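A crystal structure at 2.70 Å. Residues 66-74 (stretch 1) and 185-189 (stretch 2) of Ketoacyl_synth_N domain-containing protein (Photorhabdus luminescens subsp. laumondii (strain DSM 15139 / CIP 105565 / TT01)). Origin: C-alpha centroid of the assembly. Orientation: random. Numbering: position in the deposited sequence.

Stretch 1 (66-74) IDEFSVYGI
Stretch 2, residues 185-189: ASEHL

The shortest polar contact between the stretches is a hydrogen bond of 2.6 Å from Ser 186 OG to Phe 69 O. Ser 186, chi1 t, points its CA-to-CB bond toward the helix, and its small side chain lets the hydroxyl reach Phe 69 O, which also accepts from Gly 73 N at 3.2 Å. Gly 73 has no side chain; Gly 73 CA lies 5.6 Å from Ser 186 CA. Farther along, His 188 ND1 donates a weak hydrogen bond to Tyr 72 OH, 3.3 Å long and bent to 140°.

The helix runs from Glu 68 beyond Ile 74, with phi/psi near -66/-39. Asp 67 (-79/164, chi1 t) caps its start: Asp 67 OD2 accepts a weak but nearly straight bond from Phe 69 N at 3.3 Å, satisfying an amide that has no preceding turn. Residues 185-187 form an extended strand, phi near -155 and psi 141 to 165, leading into His 188 at -124/113. Helix and strand run roughly antiparallel, at 142°, their axes approaching to 7.0 Å; in this register Phe 69 CA lies 4.9 Å from His 188 CA.

Alternation along the strand and into His 188 turns Ser 186 and His 188 toward the helix and Ala 185 and Glu 187 away. His 188 (chi1 t, chi2 81°) has the largest covered area. Glu 68 CB sits over one face of its imidazole, 3.6 Å from the centroid, a CH-pi contact, while the carboxylate of Glu 68 (m, m) leads away to partners elsewhere. Tyr 72 (chi1 m, chi2 -31°) meets the imidazole rim to rim, centroids 5.7 Å apart and planes at 39°; Tyr 72 CD2 lies 3.5 Å from Glu 187 O, near the tyrosine ring plane. Phe 69, chi1 92°, packs its CB 3.9 Å from His 188 CB, and its ring leads away.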

ATOM      1  N   ILE C  66      -1.028   5.350  16.512  1.00 47.59           N
ATOM      2  CA  ILE C  66      -1.479   4.289  15.556  1.00 47.08           C
ATOM      3  C   ILE C  66      -2.972   4.001  15.765  1.00 46.61           C
ATOM      4  O   ILE C  66      -3.456   4.151  16.904  1.00 46.79           O
ATOM      5  CB  ILE C  66      -0.626   3.009  15.683  1.00 46.69           C
ATOM      6  CG1 ILE C  66      -0.798   2.326  17.044  1.00 47.09           C
ATOM      7  CG2 ILE C  66       0.833   3.314  15.373  1.00 46.63           C
ATOM      8  CD1 ILE C  66      -0.071   1.006  17.176  1.00 47.05           C
ATOM      9  N   ASP C  67      -3.657   3.591  14.691  1.00 46.23           N
ATOM     10  CA  ASP C  67      -5.090   3.191  14.688  1.00 45.99           C
ATOM     11  C   ASP C  67      -5.207   1.765  15.238  1.00 45.88           C
ATOM     12  O   ASP C  67      -4.174   1.070  15.300  1.00 45.98           O
ATOM     13  CB  ASP C  67      -5.687   3.302  13.282  1.00 45.51           C
ATOM     14  CG  ASP C  67      -7.201   3.170  13.248  1.00 45.26           C
ATOM     15  OD1 ASP C  67      -7.880   4.198  13.422  1.00 46.27           O
ATOM     16  OD2 ASP C  67      -7.686   2.037  13.062  1.00 44.91           O
ATOM     17  N   GLU C  68      -6.423   1.349  15.610  1.00 45.96           N
ATOM     18  CA  GLU C  68      -6.717   0.046  16.270  1.00 46.25           C
ATOM     19  C   GLU C  68      -6.429  -1.130  15.325  1.00 44.76           C
ATOM     20  O   GLU C  68      -6.134  -2.224  15.845  1.00 45.05           O
ATOM     21  CB  GLU C  68      -8.168   0.013  16.757  1.00 47.09           C
ATOM     22  CG  GLU C  68      -8.428   0.912  17.953  1.00 48.69           C
ATOM     23  CD  GLU C  68      -7.648   0.548  19.206  1.00 50.17           C
ATOM     24  OE1 GLU C  68      -7.590  -0.654  19.539  1.00 51.12           O
ATOM     25  OE2 GLU C  68      -7.092   1.466  19.840  1.00 50.86           O
ATOM     26  N   PHE C  69      -6.511  -0.937  14.004  1.00 43.40           N
ATOM     27  CA  PHE C  69      -6.265  -2.005  12.995  1.00 42.37           C
ATOM     28  C   PHE C  69      -4.780  -2.392  13.021  1.00 41.42           C
ATOM     29  O   PHE C  69      -4.470  -3.584  12.831  1.00 40.37           O
ATOM     30  CB  PHE C  69      -6.748  -1.588  11.601  1.00 41.87           C
ATOM     31  CG  PHE C  69      -5.720  -0.927  10.717  1.00 41.52           C
ATOM     32  CD1 PHE C  69      -5.520   0.444  10.765  1.00 41.59           C
ATOM     33  CD2 PHE C  69      -4.969  -1.671   9.819  1.00 41.01           C
ATOM     34  CE1 PHE C  69      -4.582   1.054   9.946  1.00 41.15           C
ATOM     35  CE2 PHE C  69      -4.029  -1.059   9.001  1.00 40.66           C
ATOM     36  CZ  PHE C  69      -3.838   0.302   9.065  1.00 40.85           C
ATOM     37  N   SER C  70      -3.893  -1.418  13.257  1.00 41.13           N
ATOM     38  CA  SER C  70      -2.432  -1.627  13.443  1.00 41.16           C
ATOM     39  C   SER C  70      -2.169  -2.293  14.801  1.00 41.18           C
ATOM     40  O   SER C  70      -1.249  -3.131  14.873  1.00 40.46           O
ATOM     41  CB  SER C  70      -1.663  -0.337  13.298  1.00 41.30           C
ATOM     42  OG  SER C  70      -1.645   0.091  11.944  1.00 41.52           O
ATOM     43  N   VAL C  71      -2.947  -1.933  15.829  1.00 41.07           N
ATOM     44  CA  VAL C  71      -2.869  -2.525  17.200  1.00 41.30           C
ATOM     45  C   VAL C  71      -3.211  -4.018  17.109  1.00 41.12           C
ATOM     46  O   VAL C  71      -2.439  -4.830  17.655  1.00 41.48           O
ATOM     47  CB  VAL C  71      -3.788  -1.786  18.196  1.00 41.63           C
ATOM     48  CG1 VAL C  71      -3.921  -2.527  19.520  1.00 42.04           C
ATOM     49  CG2 VAL C  71      -3.322  -0.358  18.436  1.00 41.75           C
ATOM     50  N   TYR C  72      -4.316  -4.361  16.436  1.00 40.68           N
ATOM     51  CA  TYR C  72      -4.797  -5.756  16.233  1.00 40.60           C
ATOM     52  C   TYR C  72      -3.747  -6.564  15.461  1.00 40.45           C
ATOM     53  O   TYR C  72      -3.582  -7.766  15.745  1.00 40.06           O
ATOM     54  CB  TYR C  72      -6.130  -5.785  15.478  1.00 40.28           C
ATOM     55  CG  TYR C  72      -7.297  -5.107  16.153  1.00 40.37           C
ATOM     56  CD1 TYR C  72      -7.419  -5.060  17.533  1.00 40.66           C
ATOM     57  CD2 TYR C  72      -8.310  -4.535  15.397  1.00 40.20           C
ATOM     58  CE1 TYR C  72      -8.500  -4.441  18.144  1.00 41.05           C
ATOM     59  CE2 TYR C  72      -9.399  -3.918  15.991  1.00 40.46           C
ATOM     60  CZ  TYR C  72      -9.496  -3.871  17.370  1.00 41.05           C
ATOM     61  OH  TYR C  72     -10.566  -3.263  17.961  1.00 41.67           O
ATOM     62  N   GLY C  73      -3.069  -5.923  14.503  1.00 40.44           N
ATOM     63  CA  GLY C  73      -2.042  -6.551  13.647  1.00 40.36           C
ATOM     64  C   GLY C  73      -0.815  -6.968  14.439  1.00 40.69           C
ATOM     65  O   GLY C  73      -0.345  -8.104  14.235  1.00 40.48           O
ATOM     66  N   ILE C  74      -0.319  -6.088  15.316  1.00 41.47           N
ATOM     67  CA  ILE C  74       0.950  -6.275  16.086  1.00 41.66           C
ATOM     68  C   ILE C  74       0.763  -7.396  17.119  1.00 41.78           C
ATOM     69  O   ILE C  74       1.692  -8.219  17.255  1.00 41.85           O
ATOM     70  CB  ILE C  74       1.405  -4.946  16.730  1.00 41.68           C
ATOM     71  CG1 ILE C  74       1.774  -3.907  15.667  1.00 41.36           C
ATOM     72  CG2 ILE C  74       2.555  -5.172  17.702  1.00 41.99           C
ATOM     73  CD1 ILE C  74       1.738  -2.478  16.158  1.00 41.60           C
ATOM     74  N   ALA C 185      -3.629 -10.429   7.821  1.00 33.92           N
ATOM     75  CA  ALA C 185      -4.588  -9.321   7.607  1.00 33.84           C
ATOM     76  C   ALA C 185      -5.102  -8.797   8.953  1.00 34.12           C
ATOM     77  O   ALA C 185      -4.920  -9.489   9.975  1.00 34.04           O
ATOM     78  CB  ALA C 185      -5.721  -9.798   6.733  1.00 33.77           C
ATOM     79  N   SER C 186      -5.720  -7.614   8.937  1.00 34.39           N
ATOM     80  CA  SER C 186      -6.329  -6.946  10.117  1.00 35.17           C
ATOM     81  C   SER C 186      -7.385  -5.936   9.656  1.00 35.54           C
ATOM     82  O   SER C 186      -7.200  -5.340   8.575  1.00 35.21           O
ATOM     83  CB  SER C 186      -5.274  -6.284  10.965  1.00 35.31           C
ATOM     84  OG  SER C 186      -5.853  -5.692  12.117  1.00 35.38           O
ATOM     85  N   GLU C 187      -8.409  -5.728  10.483  1.00 36.60           N
ATOM     86  CA  GLU C 187      -9.503  -4.773  10.187  1.00 37.68           C
ATOM     87  C   GLU C 187     -10.094  -4.221  11.489  1.00 38.93           C
ATOM     88  O   GLU C 187     -10.215  -4.970  12.456  1.00 38.64           O
ATOM     89  CB  GLU C 187     -10.648  -5.481   9.465  1.00 37.39           C
ATOM     90  CG  GLU C 187     -10.362  -5.872   8.029  1.00 37.09           C
ATOM     91  CD  GLU C 187     -10.265  -4.745   7.022  1.00 37.06           C
ATOM     92  OE1 GLU C 187      -9.869  -5.013   5.894  1.00 36.77           O
ATOM     93  OE2 GLU C 187     -10.579  -3.612   7.376  1.00 37.64           O
ATOM     94  N   HIS C 188     -10.428  -2.933  11.478  1.00 40.73           N
ATOM     95  CA  HIS C 188     -11.177  -2.218  12.546  1.00 42.27           C
ATOM     96  C   HIS C 188     -12.413  -1.561  11.920  1.00 43.53           C
ATOM     97  O   HIS C 188     -12.233  -0.634  11.102  1.00 43.92           O
ATOM     98  CB  HIS C 188     -10.274  -1.198  13.251  1.00 42.89           C
ATOM     99  CG  HIS C 188     -10.961  -0.452  14.346  1.00 43.98           C
ATOM    100  ND1 HIS C 188     -11.134  -0.988  15.608  1.00 44.71           N
ATOM    101  CD2 HIS C 188     -11.523   0.776  14.375  1.00 44.61           C
ATOM    102  CE1 HIS C 188     -11.770  -0.119  16.368  1.00 45.05           C
ATOM    103  NE2 HIS C 188     -12.020   0.971  15.635  1.00 44.99           N
ATOM    104  N   LEU C 189     -13.612  -2.027  12.288  1.00 44.95           N
ATOM    105  CA  LEU C 189     -14.902  -1.633  11.657  1.00 45.85           C
ATOM    106  C   LEU C 189     -15.801  -0.901  12.666  1.00 47.56           C
ATOM    107  O   LEU C 189     -16.962  -0.620  12.307  1.00 48.38           O
ATOM    108  CB  LEU C 189     -15.601  -2.894  11.135  1.00 45.52           C
ATOM    109  CG  LEU C 189     -14.761  -3.812  10.247  1.00 44.85           C
ATOM    110  CD1 LEU C 189     -15.518  -5.091   9.929  1.00 44.83           C
ATOM    111  CD2 LEU C 189     -14.344  -3.110   8.964  1.00 44.60           C
TER